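Local coordinates for protein post-proline cleaving enzyme (Rickettsia typhi, PDB 4HVT) that probably acts as a serine-type oligopeptidase of the prolyl oligopeptidase family, cutting short peptides after proline residues, at residues L27-W38 against H653-Y662; L582-V590 against L698-L706. All coordinates share one frame; numbering follows the deposited sequence.

Interaction 1. Residues L27-W38 against H653-Y662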
loop_
_atom_site.group_PDB
_atom_site.type_symbol
_atom_site.label_atom_id
_atom_site.label_comp_id
_atom_site.label_asym_id
_atom_site.label_seq_id
_atom_site.Cartn_x
_atom_site.Cartn_y
_atom_site.Cartn_z
ATOM N N LEU A 27 4.100 -24.750 13.567
ATOM C CA LEU A 27 3.884 -23.757 12.483
ATOM C C LEU A 27 3.785 -22.290 13.007
ATOM O O LEU A 27 3.989 -21.296 12.272
ATOM C CB LEU A 27 2.589 -24.121 11.776
ATOM C CG LEU A 27 2.572 -25.426 10.988
ATOM C CD1 LEU A 27 1.143 -25.698 10.601
ATOM C CD2 LEU A 27 3.507 -25.343 9.818
ATOM N N GLU A 28 3.544 -22.132 14.308
ATOM C CA GLU A 28 3.461 -20.797 14.932
ATOM C C GLU A 28 4.807 -20.024 14.990
ATOM O O GLU A 28 4.857 -18.836 15.243
ATOM C CB GLU A 28 2.874 -20.925 16.339
ATOM C CG GLU A 28 1.491 -21.573 16.362
ATOM C CD GLU A 28 0.898 -21.681 17.765
ATOM O OE1 GLU A 28 1.403 -21.013 18.659
ATOM O OE2 GLU A 28 -0.062 -22.409 17.976
ATOM N N GLU A 29 5.901 -20.741 14.818
ATOM C CA GLU A 29 7.229 -20.230 14.894
ATOM C C GLU A 29 7.656 -19.932 13.467
ATOM O O GLU A 29 7.761 -20.877 12.656
ATOM C CB GLU A 29 8.121 -21.310 15.507
ATOM C CG GLU A 29 9.485 -20.839 15.915
ATOM C CD GLU A 29 10.321 -21.886 16.645
ATOM O OE1 GLU A 29 9.833 -22.959 17.144
ATOM O OE2 GLU A 29 11.526 -21.613 16.715
ATOM N N ALA A 30 7.841 -18.637 13.165
ATOM C CA ALA A 30 8.127 -18.159 11.783
ATOM C C ALA A 30 9.394 -18.804 11.225
ATOM O O ALA A 30 9.422 -19.215 10.073
ATOM C CB ALA A 30 8.270 -16.657 11.732
ATOM N N GLU A 31 10.420 -18.910 12.090
ATOM C CA GLU A 31 11.706 -19.449 11.695
ATOM C C GLU A 31 12.007 -20.774 12.427
ATOM O O GLU A 31 11.124 -21.445 12.963
ATOM C CB GLU A 31 12.798 -18.377 11.896
ATOM C CG GLU A 31 12.506 -17.046 11.221
ATOM C CD GLU A 31 13.681 -16.072 11.206
ATOM O OE1 GLU A 31 13.591 -15.006 11.844
ATOM O OE2 GLU A 31 14.710 -16.348 10.569
ATOM N N GLY A 32 13.254 -21.203 12.351
ATOM C CA GLY A 32 13.713 -22.329 13.137
ATOM C C GLY A 32 13.851 -23.681 12.465
ATOM O O GLY A 32 14.824 -23.931 11.756
ATOM N N VAL A 33 12.904 -24.582 12.701
ATOM C CA VAL A 33 13.132 -25.980 12.360
ATOM C C VAL A 33 12.019 -26.656 11.566
ATOM O O VAL A 33 12.115 -26.780 10.321
ATOM C CB VAL A 33 13.436 -26.806 13.643
ATOM N N GLU A 34 11.005 -27.131 12.284
ATOM C CA GLU A 34 10.024 -28.037 11.719
ATOM C C GLU A 34 9.115 -27.307 10.750
ATOM O O GLU A 34 8.788 -27.829 9.688
ATOM C CB GLU A 34 9.200 -28.707 12.808
ATOM N N ALA A 35 8.730 -26.087 11.104
ATOM C CA ALA A 35 7.943 -25.252 10.189
ATOM C C ALA A 35 8.650 -25.011 8.852
ATOM O O ALA A 35 8.037 -25.181 7.794
ATOM C CB ALA A 35 7.584 -23.928 10.846
ATOM N N LEU A 36 9.895 -24.541 8.889
ATOM C CA LEU A 36 10.628 -24.214 7.641
ATOM C C LEU A 36 10.816 -25.408 6.709
ATOM O O LEU A 36 10.653 -25.286 5.489
ATOM C CB LEU A 36 11.992 -23.591 7.935
ATOM C CG LEU A 36 11.932 -22.303 8.744
ATOM C CD1 LEU A 36 13.337 -21.899 9.175
ATOM C CD2 LEU A 36 11.246 -21.194 7.956
ATOM N N GLU A 37 11.136 -26.561 7.282
ATOM C CA GLU A 37 11.267 -27.779 6.516
ATOM C C GLU A 37 9.919 -28.208 5.894
ATOM O O GLU A 37 9.855 -28.506 4.710
ATOM C CB GLU A 37 11.844 -28.909 7.371
ATOM N N TRP A 38 8.865 -28.185 6.707
ATOM C CA TRP A 38 7.513 -28.529 6.292
ATOM C C TRP A 38 7.143 -27.625 5.118
ATOM O O TRP A 38 6.714 -28.093 4.077
ATOM C CB TRP A 38 6.544 -28.353 7.493
ATOM C CG TRP A 38 5.076 -28.635 7.182
ATOM C CD1 TRP A 38 4.444 -29.799 7.322
ATOM C CD2 TRP A 38 4.090 -27.694 6.736
ATOM N NE1 TRP A 38 3.118 -29.691 6.981
ATOM C CE2 TRP A 38 2.879 -28.399 6.593
ATOM C CE3 TRP A 38 4.120 -26.332 6.434
ATOM C CZ2 TRP A 38 1.698 -27.794 6.166
ATOM C CZ3 TRP A 38 2.957 -25.734 6.015
ATOM C CH2 TRP A 38 1.756 -26.467 5.871
ATOM N N HIS A 653 2.183 -12.436 9.750
ATOM C CA HIS A 653 2.858 -13.665 10.173
ATOM C C HIS A 653 2.485 -14.819 9.215
ATOM O O HIS A 653 1.357 -14.944 8.812
ATOM C CB HIS A 653 2.536 -14.022 11.619
ATOM C CG HIS A 653 3.445 -15.061 12.224
ATOM N ND1 HIS A 653 3.389 -16.401 11.919
ATOM C CD2 HIS A 653 4.381 -14.949 13.195
ATOM C CE1 HIS A 653 4.293 -17.060 12.616
ATOM N NE2 HIS A 653 4.887 -16.197 13.428
ATOM N N PRO A 654 3.445 -15.651 8.860
ATOM C CA PRO A 654 3.055 -16.799 7.986
ATOM C C PRO A 654 2.123 -17.867 8.551
ATOM O O PRO A 654 1.657 -18.710 7.787
ATOM C CB PRO A 654 4.393 -17.466 7.668
ATOM C CG PRO A 654 5.330 -17.088 8.772
ATOM C CD PRO A 654 4.884 -15.687 9.173
ATOM N N TRP A 655 1.869 -17.846 9.871
ATOM C CA TRP A 655 0.942 -18.758 10.515
ATOM C C TRP A 655 -0.365 -18.884 9.718
ATOM O O TRP A 655 -0.857 -19.951 9.479
ATOM C CB TRP A 655 0.590 -18.265 11.909
ATOM C CG TRP A 655 -0.654 -18.890 12.504
ATOM C CD1 TRP A 655 -1.856 -18.308 12.701
ATOM C CD2 TRP A 655 -0.794 -20.238 12.960
ATOM N NE1 TRP A 655 -2.740 -19.167 13.262
ATOM C CE2 TRP A 655 -2.119 -20.369 13.460
ATOM C CE3 TRP A 655 0.072 -21.322 13.032
ATOM C CZ2 TRP A 655 -2.603 -21.548 14.000
ATOM C CZ3 TRP A 655 -0.420 -22.509 13.611
ATOM C CH2 TRP A 655 -1.745 -22.600 14.058
ATOM N N HIS A 656 -0.884 -17.751 9.247
ATOM C CA HIS A 656 -2.204 -17.781 8.599
ATOM C C HIS A 656 -2.239 -18.654 7.362
ATOM O O HIS A 656 -3.164 -19.444 7.179
ATOM C CB HIS A 656 -2.712 -16.360 8.274
ATOM C CG HIS A 656 -2.829 -15.483 9.472
ATOM N ND1 HIS A 656 -3.931 -15.502 10.294
ATOM C CD2 HIS A 656 -1.995 -14.540 9.988
ATOM C CE1 HIS A 656 -3.772 -14.614 11.267
ATOM N NE2 HIS A 656 -2.590 -14.048 11.118
ATOM N N GLY A 657 -1.229 -18.513 6.528
ATOM C CA GLY A 657 -1.151 -19.306 5.275
ATOM C C GLY A 657 -0.824 -20.769 5.612
ATOM O O GLY A 657 -1.419 -21.709 5.054
ATOM N N ARG A 658 0.104 -20.946 6.551
ATOM C CA ARG A 658 0.547 -22.265 6.942
ATOM C C ARG A 658 -0.608 -23.075 7.503
ATOM O O ARG A 658 -0.833 -24.212 7.068
ATOM C CB ARG A 658 1.616 -22.173 8.001
ATOM C CG ARG A 658 2.973 -21.864 7.471
ATOM C CD ARG A 658 3.862 -21.383 8.594
ATOM N NE ARG A 658 5.229 -21.147 8.185
ATOM C CZ ARG A 658 6.215 -20.843 9.030
ATOM N NH1 ARG A 658 6.011 -20.790 10.351
ATOM N NH2 ARG A 658 7.432 -20.632 8.546
ATOM N N ILE A 659 -1.342 -22.529 8.475
ATOM C CA ILE A 659 -2.509 -23.283 9.044
ATOM C C ILE A 659 -3.646 -23.639 8.064
ATOM O O ILE A 659 -4.258 -24.766 8.121
ATOM C CB ILE A 659 -3.043 -22.617 10.360
ATOM C CG1 ILE A 659 -3.983 -23.558 11.100
ATOM C CG2 ILE A 659 -3.788 -21.271 10.169
ATOM C CD1 ILE A 659 -3.305 -24.794 11.613
ATOM N N PHE A 660 -3.923 -22.700 7.131
ATOM C CA PHE A 660 -4.920 -22.949 6.134
ATOM C C PHE A 660 -4.465 -24.146 5.261
ATOM O O PHE A 660 -5.240 -24.982 4.984
ATOM C CB PHE A 660 -5.106 -21.726 5.311
ATOM C CG PHE A 660 -6.337 -21.711 4.462
ATOM C CD1 PHE A 660 -7.560 -22.114 4.960
ATOM C CD2 PHE A 660 -6.280 -21.114 3.201
ATOM C CE1 PHE A 660 -8.681 -22.066 4.188
ATOM C CE2 PHE A 660 -7.402 -21.038 2.437
ATOM C CZ PHE A 660 -8.621 -21.500 2.952
ATOM N N GLU A 661 -3.208 -24.110 4.795
ATOM C CA GLU A 661 -2.626 -25.245 4.025
ATOM C C GLU A 661 -2.693 -26.540 4.852
ATOM O O GLU A 661 -3.061 -27.604 4.361
ATOM C CB GLU A 661 -1.181 -24.948 3.681
ATOM C CG GLU A 661 -0.324 -26.058 3.093
ATOM C CD GLU A 661 -0.846 -26.613 1.766
ATOM O OE1 GLU A 661 -1.893 -26.177 1.204
ATOM O OE2 GLU A 661 -0.216 -27.587 1.283
ATOM N N TYR A 662 -2.292 -26.446 6.110
ATOM C CA TYR A 662 -2.233 -27.651 6.942
ATOM C C TYR A 662 -3.599 -28.307 7.076
ATOM O O TYR A 662 -3.715 -29.540 6.927
ATOM C CB TYR A 662 -1.630 -27.332 8.305
ATOM C CG TYR A 662 -1.448 -28.582 9.182
ATOM C CD1 TYR A 662 -2.477 -29.063 9.953
ATOM C CD2 TYR A 662 -0.225 -29.194 9.244
ATOM C CE1 TYR A 662 -2.294 -30.187 10.756
ATOM C CE2 TYR A 662 -0.021 -30.309 10.005
ATOM C CZ TYR A 662 -1.049 -30.794 10.763
ATOM O OH TYR A 662 -0.791 -31.887 11.514
HETATM O O HOH W 1 7.196 -16.446 15.138
#
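Arg658 reaches from its helix into the turn formed by Leu27 to Ala30, and its chain meets a new partner at nearly every step. Arg658 CB rests on Leu27 CD2 at 4.1 Å, CG lies by Trp38 CZ3, and CD passes close to Leu27 O. With the chain extended from CG to NE (chi3 176°), the guanidinium is delivered edge-on to three backbone carbonyls. Arg658 NH1 gives bonds to Leu27 O (2.8 Å) and Glu29 O (2.9 Å), the latter reached from above its carbonyl plane. Arg658 NH2 binds Ala30 O at 2.9 Å. Pro654 CG sits over the centre of one guanidinium face and Ala35 CB lies nearer the rim of the opposite one, so the group is sandwiched between them. NE pairs with Glu676, which probably balances the charge.

Toward the start of the helix, Glu28 CG packs against Trp655 CZ3 (3.5 Å), its carboxylate going on to Arg597. His653 accepts from Trp655 N through ND1, capping the helix, while NE2 shares a water with Ala30 N. About one turn beyond Arg658, Trp38 CH2 touches Glu661 CG at 3.5 Å, and Leu27 CD2 lies over one face of the indole. The N-terminal segment lies over helix 655-664, whose Arg658, Phe660 and Glu661 side chains reach strand 640-646 of the hydrolase sheet; Arg658 and Glu661 also meet strand 672-677, the outermost on that side of the sheet.

Interaction 2. Residues L582-V590 against L698-L706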
loop_
_atom_site.group_PDB
_atom_site.type_symbol
_atom_site.label_atom_id
_atom_site.label_comp_id
_atom_site.label_asym_id
_atom_site.label_seq_id
_atom_site.Cartn_x
_atom_site.Cartn_y
_atom_site.Cartn_z
ATOM N N LEU A 582 -19.549 -21.180 -6.325
ATOM C CA LEU A 582 -19.462 -20.019 -7.210
ATOM C C LEU A 582 -18.149 -19.926 -7.978
ATOM O O LEU A 582 -18.064 -19.158 -8.982
ATOM C CB LEU A 582 -19.637 -18.744 -6.403
ATOM C CG LEU A 582 -21.047 -18.314 -6.013
ATOM C CD1 LEU A 582 -20.950 -16.949 -5.398
ATOM C CD2 LEU A 582 -22.039 -18.294 -7.157
ATOM N N PHE A 583 -17.122 -20.622 -7.507
ATOM C CA PHE A 583 -15.731 -20.387 -7.948
ATOM C C PHE A 583 -15.013 -21.617 -8.411
ATOM O O PHE A 583 -15.326 -22.779 -8.006
ATOM C CB PHE A 583 -14.903 -19.752 -6.799
ATOM C CG PHE A 583 -15.607 -18.657 -6.144
ATOM C CD1 PHE A 583 -15.753 -17.437 -6.816
ATOM C CD2 PHE A 583 -16.118 -18.797 -4.870
ATOM C CE1 PHE A 583 -16.434 -16.382 -6.253
ATOM C CE2 PHE A 583 -16.828 -17.752 -4.312
ATOM C CZ PHE A 583 -16.974 -16.559 -4.970
ATOM N N GLY A 584 -14.095 -21.402 -9.331
ATOM C CA GLY A 584 -13.287 -22.488 -9.896
ATOM C C GLY A 584 -11.820 -22.492 -9.464
ATOM O O GLY A 584 -11.131 -23.517 -9.603
ATOM N N ALA A 585 -11.326 -21.361 -8.970
ATOM C CA ALA A 585 -9.952 -21.228 -8.486
ATOM C C ALA A 585 -9.809 -19.988 -7.567
ATOM O O ALA A 585 -10.572 -19.005 -7.645
ATOM C CB ALA A 585 -8.959 -21.122 -9.635
ATOM N N VAL A 586 -8.899 -20.140 -6.643
ATOM C CA VAL A 586 -8.640 -19.124 -5.642
ATOM C C VAL A 586 -7.129 -18.919 -5.436
ATOM O O VAL A 586 -6.373 -19.877 -5.360
ATOM C CB VAL A 586 -9.235 -19.528 -4.296
ATOM C CG1 VAL A 586 -9.068 -18.412 -3.282
ATOM C CG2 VAL A 586 -10.723 -19.875 -4.369
ATOM N N ALA A 587 -6.701 -17.666 -5.306
ATOM C CA ALA A 587 -5.356 -17.339 -4.803
ATOM C C ALA A 587 -5.502 -16.484 -3.537
ATOM O O ALA A 587 -6.105 -15.434 -3.560
ATOM C CB ALA A 587 -4.523 -16.664 -5.872
ATOM N N CYS A 588 -5.051 -17.059 -2.421
ATOM C CA CYS A 588 -5.108 -16.509 -1.091
ATOM C C CYS A 588 -3.685 -16.100 -0.736
ATOM O O CYS A 588 -2.845 -16.936 -0.354
ATOM C CB CYS A 588 -5.618 -17.598 -0.198
ATOM S SG CYS A 588 -5.889 -17.080 1.502
ATOM N N GLU A 589 -3.397 -14.816 -0.897
ATOM C CA GLU A 589 -2.019 -14.363 -0.869
ATOM C C GLU A 589 -1.706 -13.644 0.442
ATOM O O GLU A 589 -2.496 -12.780 0.860
ATOM C CB GLU A 589 -1.775 -13.394 -2.012
ATOM C CG GLU A 589 -2.185 -13.929 -3.354
ATOM C CD GLU A 589 -1.921 -12.940 -4.453
ATOM O OE1 GLU A 589 -0.727 -12.694 -4.784
ATOM O OE2 GLU A 589 -2.931 -12.400 -4.988
ATOM N N VAL A 590 -0.564 -13.989 1.062
ATOM C CA VAL A 590 -0.064 -13.417 2.335
ATOM C C VAL A 590 -1.222 -13.040 3.246
ATOM O O VAL A 590 -1.369 -11.896 3.625
ATOM C CB VAL A 590 0.954 -12.300 2.157
ATOM C CG1 VAL A 590 2.227 -12.842 1.526
ATOM C CG2 VAL A 590 0.399 -11.183 1.300
ATOM N N LEU A 698 1.827 -17.842 -9.933
ATOM C CA LEU A 698 0.437 -17.455 -9.767
ATOM C C LEU A 698 -0.373 -17.533 -11.067
ATOM O O LEU A 698 -1.503 -18.047 -11.077
ATOM C CB LEU A 698 0.362 -16.044 -9.145
ATOM C CG LEU A 698 -1.058 -15.650 -8.726
ATOM C CD1 LEU A 698 -1.127 -14.965 -7.393
ATOM C CD2 LEU A 698 -1.630 -14.811 -9.849
ATOM N N TYR A 699 0.203 -16.990 -12.129
ATOM C CA TYR A 699 -0.489 -16.958 -13.440
ATOM C C TYR A 699 -0.502 -18.332 -14.115
ATOM O O TYR A 699 -1.458 -18.631 -14.799
ATOM C CB TYR A 699 -0.013 -15.809 -14.347
ATOM C CG TYR A 699 -0.682 -14.537 -13.952
ATOM C CD1 TYR A 699 -2.007 -14.286 -14.299
ATOM C CD2 TYR A 699 -0.009 -13.590 -13.239
ATOM C CE1 TYR A 699 -2.633 -13.128 -13.909
ATOM C CE2 TYR A 699 -0.628 -12.435 -12.840
ATOM C CZ TYR A 699 -1.929 -12.204 -13.173
ATOM O OH TYR A 699 -2.541 -11.038 -12.772
ATOM N N THR A 700 0.475 -19.186 -13.822
ATOM C CA THR A 700 0.442 -20.546 -14.324
ATOM C C THR A 700 -0.724 -21.250 -13.637
ATOM O O THR A 700 -1.519 -21.906 -14.313
ATOM C CB THR A 700 1.788 -21.266 -14.129
ATOM O OG1 THR A 700 2.819 -20.549 -14.832
ATOM C CG2 THR A 700 1.702 -22.713 -14.650
ATOM N N PHE A 701 -0.855 -21.047 -12.321
ATOM C CA PHE A 701 -1.933 -21.665 -11.539
ATOM C C PHE A 701 -3.314 -21.310 -12.157
ATOM O O PHE A 701 -4.166 -22.167 -12.348
ATOM C CB PHE A 701 -1.826 -21.264 -10.038
ATOM C CG PHE A 701 -3.068 -21.516 -9.250
ATOM C CD1 PHE A 701 -3.394 -22.806 -8.808
ATOM C CD2 PHE A 701 -3.924 -20.495 -8.952
ATOM C CE1 PHE A 701 -4.542 -23.007 -8.063
ATOM C CE2 PHE A 701 -5.084 -20.705 -8.243
ATOM C CZ PHE A 701 -5.395 -21.966 -7.813
ATOM N N PHE A 702 -3.546 -20.041 -12.437
ATOM C CA PHE A 702 -4.860 -19.609 -12.899
ATOM C C PHE A 702 -5.085 -20.018 -14.309
ATOM O O PHE A 702 -6.197 -20.383 -14.677
ATOM C CB PHE A 702 -5.022 -18.091 -12.730
ATOM C CG PHE A 702 -5.477 -17.695 -11.346
ATOM C CD1 PHE A 702 -6.698 -18.132 -10.881
ATOM C CD2 PHE A 702 -4.730 -16.774 -10.574
ATOM C CE1 PHE A 702 -7.171 -17.764 -9.630
ATOM C CE2 PHE A 702 -5.199 -16.398 -9.342
ATOM C CZ PHE A 702 -6.418 -16.906 -8.865
ATOM N N ALA A 703 -4.037 -19.932 -15.123
ATOM C CA ALA A 703 -4.179 -20.263 -16.543
ATOM C C ALA A 703 -4.533 -21.737 -16.654
ATOM O O ALA A 703 -5.417 -22.132 -17.457
ATOM C CB ALA A 703 -2.907 -19.982 -17.278
ATOM N N ASN A 704 -3.885 -22.557 -15.845
ATOM C CA ASN A 704 -4.132 -23.990 -15.881
ATOM C C ASN A 704 -5.496 -24.374 -15.273
ATOM O O ASN A 704 -6.209 -25.237 -15.837
ATOM C CB ASN A 704 -2.994 -24.703 -15.168
ATOM C CG ASN A 704 -3.158 -26.195 -15.135
ATOM O OD1 ASN A 704 -2.760 -26.943 -16.105
ATOM N ND2 ASN A 704 -3.736 -26.679 -14.059
ATOM N N ALA A 705 -5.851 -23.743 -14.154
ATOM C CA ALA A 705 -7.122 -23.995 -13.474
ATOM C C ALA A 705 -8.357 -23.556 -14.271
ATOM O O ALA A 705 -9.405 -24.261 -14.256
ATOM C CB ALA A 705 -7.131 -23.363 -12.068
ATOM N N LEU A 706 -8.235 -22.462 -15.022
ATOM C CA LEU A 706 -9.398 -21.829 -15.626
ATOM C C LEU A 706 -9.379 -21.982 -17.109
ATOM O O LEU A 706 -10.214 -21.380 -17.786
ATOM C CB LEU A 706 -9.440 -20.336 -15.231
ATOM C CG LEU A 706 -9.391 -20.054 -13.720
ATOM C CD1 LEU A 706 -9.330 -18.554 -13.414
ATOM C CD2 LEU A 706 -10.549 -20.685 -12.954
#
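Phe702 lays its ring beside two alanines of the strand, CE1 meeting Ala585 CB at 3.8 Å and CE2 and CZ meeting Ala587 CB, the nearer at 3.5 Å. Its CG stands beside its own backbone N and anti to the carbonyl carbon (chi1 -85°), a torsion that swings the ring from the flank of the helix toward the strand. The two methyls point the same way because they are two residues apart on the strand, and the ring spans the step between them. Phe701 CD2 sits over the centre of one Phe702 face, and Leu698 CD2 lies in the ring plane at its edge, so neighbours on the helix itself hold the phenyl in place.

Phe701 takes a different rotamer, CG anti to its backbone N (chi1 164°), and sends its ring toward the neighbouring strand 640-646. There Phe701 CE2 comes within 3.3 Å of Val586 O and CZ within 4.1 Å of Ala585 CB. Ala585 CB is also met by Ala705 CB at 3.8 Å and Leu706 CD2 at 3.7 Å; four helix residues thus converge on one small side chain. At the other end Leu698 CD1 meets Glu589 OE1 at 3.5 Å, the two side chains crossing at about a right angle. That oxygen is bonded to Tyr694 OH, so this buried carboxylate has a polar partner beside the leucine.

The helix runs nearly antiparallel to strand 585-589 (164° between directions), with axes 9.1 Å apart at closest. The small alanines leave room for the two phenylalanines. Strand 585-589 pairs in parallel with 560-565 and 640-646, and this C-terminal helix packed against an inner strand of the sheet is characteristic of the alpha/beta-hydrolase fold.

Overall arrangement
Both interactions are built on the hydrolase domain, with 27-38 packing onto it, their centres about 22 Å apart and their nearest atoms about 4 Å apart without touching. Along the chain they interleave: 27-38, 582-590, 653-662, 698-706. Strand 640-646 links them, since it lies next to strand 585-589 in the eight-stranded sheet and also receives side chains from helix 655-664. Interaction 1 brings the N-terminal segment back, across more than 600 residues that include the whole propeller, onto that helix; interaction 2 fixes the C-terminal helix to the sheet. The two chain ends are therefore tied to the domain that carries the probable Ser566-His682-Asp649 triad, near which, without touching it, the side chains of Pro654 and Glu589 lie.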